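Local coordinates for mandalate racemase/muconate lactonizing enzyme (Unidentified, PDB 4E4U), which probably catalyses isomerisation, lactonisation or a related reaction of a carboxylate substrate, as an uncharacterised member of the mandelate racemase/muconate lactonizing branch of the enolase superfamily, at residues A[40-45]-A[87-92]. Numbering follows the deposited sequence.
Sequences IYSATF and DLTMMG
Ser42 and Thr89 meet where segment 40-45, which leads from strand 35-40 toward helix 47-61, packs against the first turn of helix 88-109, and two waters bridge polar groups of the two segments. One donates to Tyr41 O at 2.8 Å and to Leu88 O at 2.9 Å, joining two backbone carbonyls that could not bond each other directly. The second, 2.8 Å from Ser42 OG, donates to Thr89 OG1 at 2.9 Å and accepts from Phe45 N. Serine's short side chain, with OG anti to its backbone N (chi1 -171°), brings the hydroxyl to the helix backbone, 3.4 Å from Thr89 CA.

Van der Waals contacts complete the interface. Gly92, with no side chain, lets the helix backbone come close to the loop, its CA 3.9 Å from Tyr41 O. Ile40 sets its CG2 methyl 3.5 Å from Gly92 O. Farther along, Thr44 OG1 meets Leu88 CD2, and CE2 of the Phe45 ring approaches Thr89 OG1 obliquely at 3.6 Å.

At the helix start, Asp87 is the N-cap, its OD1 accepting from Met90 N. Its OD2 bonds Thr44 OG1 and Thr89 OG1 of the second subunit, and reciprocal bonds tie these threonines to that subunit's Asp87.

Thr89 OG1 thus serves both a water bridge and the subunit contact: water links loop to helix start within the N-terminal domain, and Asp87 links both to a second subunit.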
ATOM      1  N   ILE A  40     -25.643  24.015  21.569  1.00 11.68           N
ATOM      2  CA  ILE A  40     -24.719  24.195  20.465  1.00 10.98           C
ATOM      3  C   ILE A  40     -23.299  24.324  21.004  1.00 11.31           C
ATOM      4  O   ILE A  40     -23.060  25.101  21.928  1.00 12.52           O
ATOM      5  CB  ILE A  40     -25.098  25.466  19.682  1.00 11.31           C
ATOM      6  CG1 ILE A  40     -26.443  25.253  18.986  1.00 12.14           C
ATOM      7  CG2 ILE A  40     -24.000  25.870  18.702  1.00 12.66           C
ATOM      8  CD1 ILE A  40     -27.057  26.495  18.390  1.00 13.11           C
ATOM      9  N   TYR A  41     -22.363  23.560  20.437  1.00 11.47           N
ATOM     10  CA  TYR A  41     -20.964  23.636  20.846  1.00 11.72           C
ATOM     11  C   TYR A  41     -20.176  24.215  19.684  1.00 12.05           C
ATOM     12  O   TYR A  41     -19.896  23.523  18.699  1.00 13.50           O
ATOM     13  CB  TYR A  41     -20.420  22.256  21.222  1.00 12.36           C
ATOM     14  CG  TYR A  41     -19.088  22.274  21.948  1.00 12.51           C
ATOM     15  CD1 TYR A  41     -19.010  22.708  23.261  1.00 14.01           C
ATOM     16  CD2 TYR A  41     -17.920  21.836  21.337  1.00 13.82           C
ATOM     17  CE1 TYR A  41     -17.811  22.719  23.945  1.00 14.45           C
ATOM     18  CE2 TYR A  41     -16.708  21.839  22.019  1.00 13.84           C
ATOM     19  CZ  TYR A  41     -16.664  22.288  23.324  1.00 13.16           C
ATOM     20  OH  TYR A  41     -15.477  22.306  24.028  1.00 13.45           O
ATOM     21  N   SER A  42     -19.854  25.502  19.779  1.00 12.59           N
ATOM     22  CA  SER A  42     -19.131  26.185  18.713  1.00 13.37           C
ATOM     23  C   SER A  42     -18.633  27.520  19.226  1.00 13.48           C
ATOM     24  O   SER A  42     -19.421  28.334  19.709  1.00 15.42           O
ATOM     25  CB  SER A  42     -20.055  26.427  17.518  1.00 14.42           C
ATOM     26  OG  SER A  42     -19.322  26.910  16.409  1.00 14.75           O
ATOM     27  N   ALA A  43     -17.330  27.752  19.109  1.00 12.72           N
ATOM     28  CA  ALA A  43     -16.746  28.995  19.604  1.00 13.62           C
ATOM     29  C   ALA A  43     -15.728  29.601  18.647  1.00 11.82           C
ATOM     30  O   ALA A  43     -14.881  30.391  19.059  1.00 12.92           O
ATOM     31  CB  ALA A  43     -16.135  28.791  20.990  1.00 14.87           C
ATOM     32  N   THR A  44     -15.802  29.234  17.371  1.00 11.30           N
ATOM     33  CA  THR A  44     -15.005  29.923  16.360  1.00 11.83           C
ATOM     34  C   THR A  44     -15.262  31.429  16.440  1.00 12.07           C
ATOM     35  O   THR A  44     -14.322  32.237  16.377  1.00 12.11           O
ATOM     36  CB  THR A  44     -15.353  29.423  14.957  1.00 12.41           C
ATOM     37  OG1 THR A  44     -15.239  27.998  14.919  1.00 13.11           O
ATOM     38  CG2 THR A  44     -14.418  30.025  13.922  1.00 13.61           C
ATOM     39  N   PHE A  45     -16.543  31.780  16.584  1.00 12.09           N
ATOM     40  CA  PHE A  45     -16.999  33.162  16.714  1.00 12.51           C
ATOM     41  C   PHE A  45     -17.702  33.316  18.047  1.00 13.32           C
ATOM     42  O   PHE A  45     -18.269  32.347  18.559  1.00 13.70           O
ATOM     43  CB  PHE A  45     -17.977  33.530  15.593  1.00 11.97           C
ATOM     44  CG  PHE A  45     -17.532  33.077  14.239  1.00 11.14           C
ATOM     45  CD1 PHE A  45     -16.370  33.586  13.673  1.00 11.77           C
ATOM     46  CD2 PHE A  45     -18.265  32.135  13.530  1.00 12.09           C
ATOM     47  CE1 PHE A  45     -15.946  33.157  12.419  1.00 11.69           C
ATOM     48  CE2 PHE A  45     -17.842  31.702  12.281  1.00 12.56           C
ATOM     49  CZ  PHE A  45     -16.679  32.216  11.721  1.00 11.83           C
ATOM     50  N   ASP A  87     -18.823  22.608   7.599  1.00 11.24           N
ATOM     51  CA  ASP A  87     -18.593  23.953   8.114  1.00 10.81           C
ATOM     52  C   ASP A  87     -18.767  23.840   9.627  1.00 10.81           C
ATOM     53  O   ASP A  87     -19.863  23.564  10.118  1.00 11.63           O
ATOM     54  CB  ASP A  87     -19.577  24.962   7.502  1.00 11.87           C
ATOM     55  CG  ASP A  87     -19.417  26.365   8.089  1.00 12.96           C
ATOM     56  OD1 ASP A  87     -19.521  26.506   9.334  1.00 14.62           O
ATOM     57  OD2 ASP A  87     -19.199  27.329   7.312  1.00 13.53           O
ATOM     58  N   LEU A  88     -17.673  24.024  10.358  1.00 10.73           N
ATOM     59  CA  LEU A  88     -17.637  23.689  11.779  1.00 10.67           C
ATOM     60  C   LEU A  88     -18.714  24.413  12.604  1.00 10.48           C
ATOM     61  O   LEU A  88     -19.374  23.805  13.448  1.00 11.11           O
ATOM     62  CB  LEU A  88     -16.247  23.993  12.339  1.00 11.11           C
ATOM     63  CG  LEU A  88     -15.986  23.586  13.788  1.00 11.21           C
ATOM     64  CD1 LEU A  88     -16.000  22.069  13.953  1.00 12.19           C
ATOM     65  CD2 LEU A  88     -14.662  24.159  14.242  1.00 12.26           C
ATOM     66  N   THR A  89     -18.900  25.708  12.365  1.00 10.96           N
ATOM     67  CA  THR A  89     -19.908  26.445  13.118  1.00 11.09           C
ATOM     68  C   THR A  89     -21.308  25.983  12.740  1.00 10.71           C
ATOM     69  O   THR A  89     -22.157  25.795  13.617  1.00 11.15           O
ATOM     70  CB  THR A  89     -19.759  27.970  12.948  1.00 12.09           C
ATOM     71  OG1 THR A  89     -18.498  28.384  13.487  1.00 13.06           O
ATOM     72  CG2 THR A  89     -20.873  28.714  13.664  1.00 13.06           C
ATOM     73  N   MET A  90     -21.546  25.763  11.447  1.00 10.64           N
ATOM     74  CA  MET A  90     -22.860  25.295  11.002  1.00 10.21           C
ATOM     75  C   MET A  90     -23.179  23.951  11.632  1.00 10.00           C
ATOM     76  O   MET A  90     -24.309  23.706  12.044  1.00 11.03           O
ATOM     77  CB  MET A  90     -22.911  25.173   9.480  1.00 10.38           C
ATOM     78  CG  MET A  90     -24.182  24.504   8.957  1.00 10.95           C
ATOM     79  SD  MET A  90     -25.709  25.370   9.401  1.00 11.25           S
ATOM     80  CE  MET A  90     -25.994  26.291   7.890  1.00 11.49           C
ATOM     81  N   MET A  91     -22.186  23.074  11.717  1.00  9.73           N
ATOM     82  CA  MET A  91     -22.425  21.772  12.311  1.00  9.72           C
ATOM     83  C   MET A  91     -22.768  21.876  13.794  1.00  9.79           C
ATOM     84  O   MET A  91     -23.635  21.150  14.282  1.00 10.40           O
ATOM     85  CB  MET A  91     -21.253  20.840  12.057  1.00 10.24           C
ATOM     86  CG  MET A  91     -21.119  20.415  10.595  1.00 11.20           C
ATOM     87  SD  MET A  91     -22.515  19.455   9.963  1.00 12.19           S
ATOM     88  CE  MET A  91     -23.540  20.703   9.188  1.00 12.42           C
ATOM     89  N   GLY A  92     -22.110  22.781  14.520  1.00  9.75           N
ATOM     90  CA  GLY A  92     -22.496  23.036  15.901  1.00 10.70           C
ATOM     91  C   GLY A  92     -23.935  23.514  16.006  1.00 10.59           C
ATOM     92  O   GLY A  92     -24.713  23.027  16.829  1.00 11.28           O
TER
HETATM   93  O   HOH W   1     -18.596  23.445  16.236  1.00 13.41           O
HETATM   94  O   HOH W   2     -18.640  29.569  16.110  1.00 13.78           O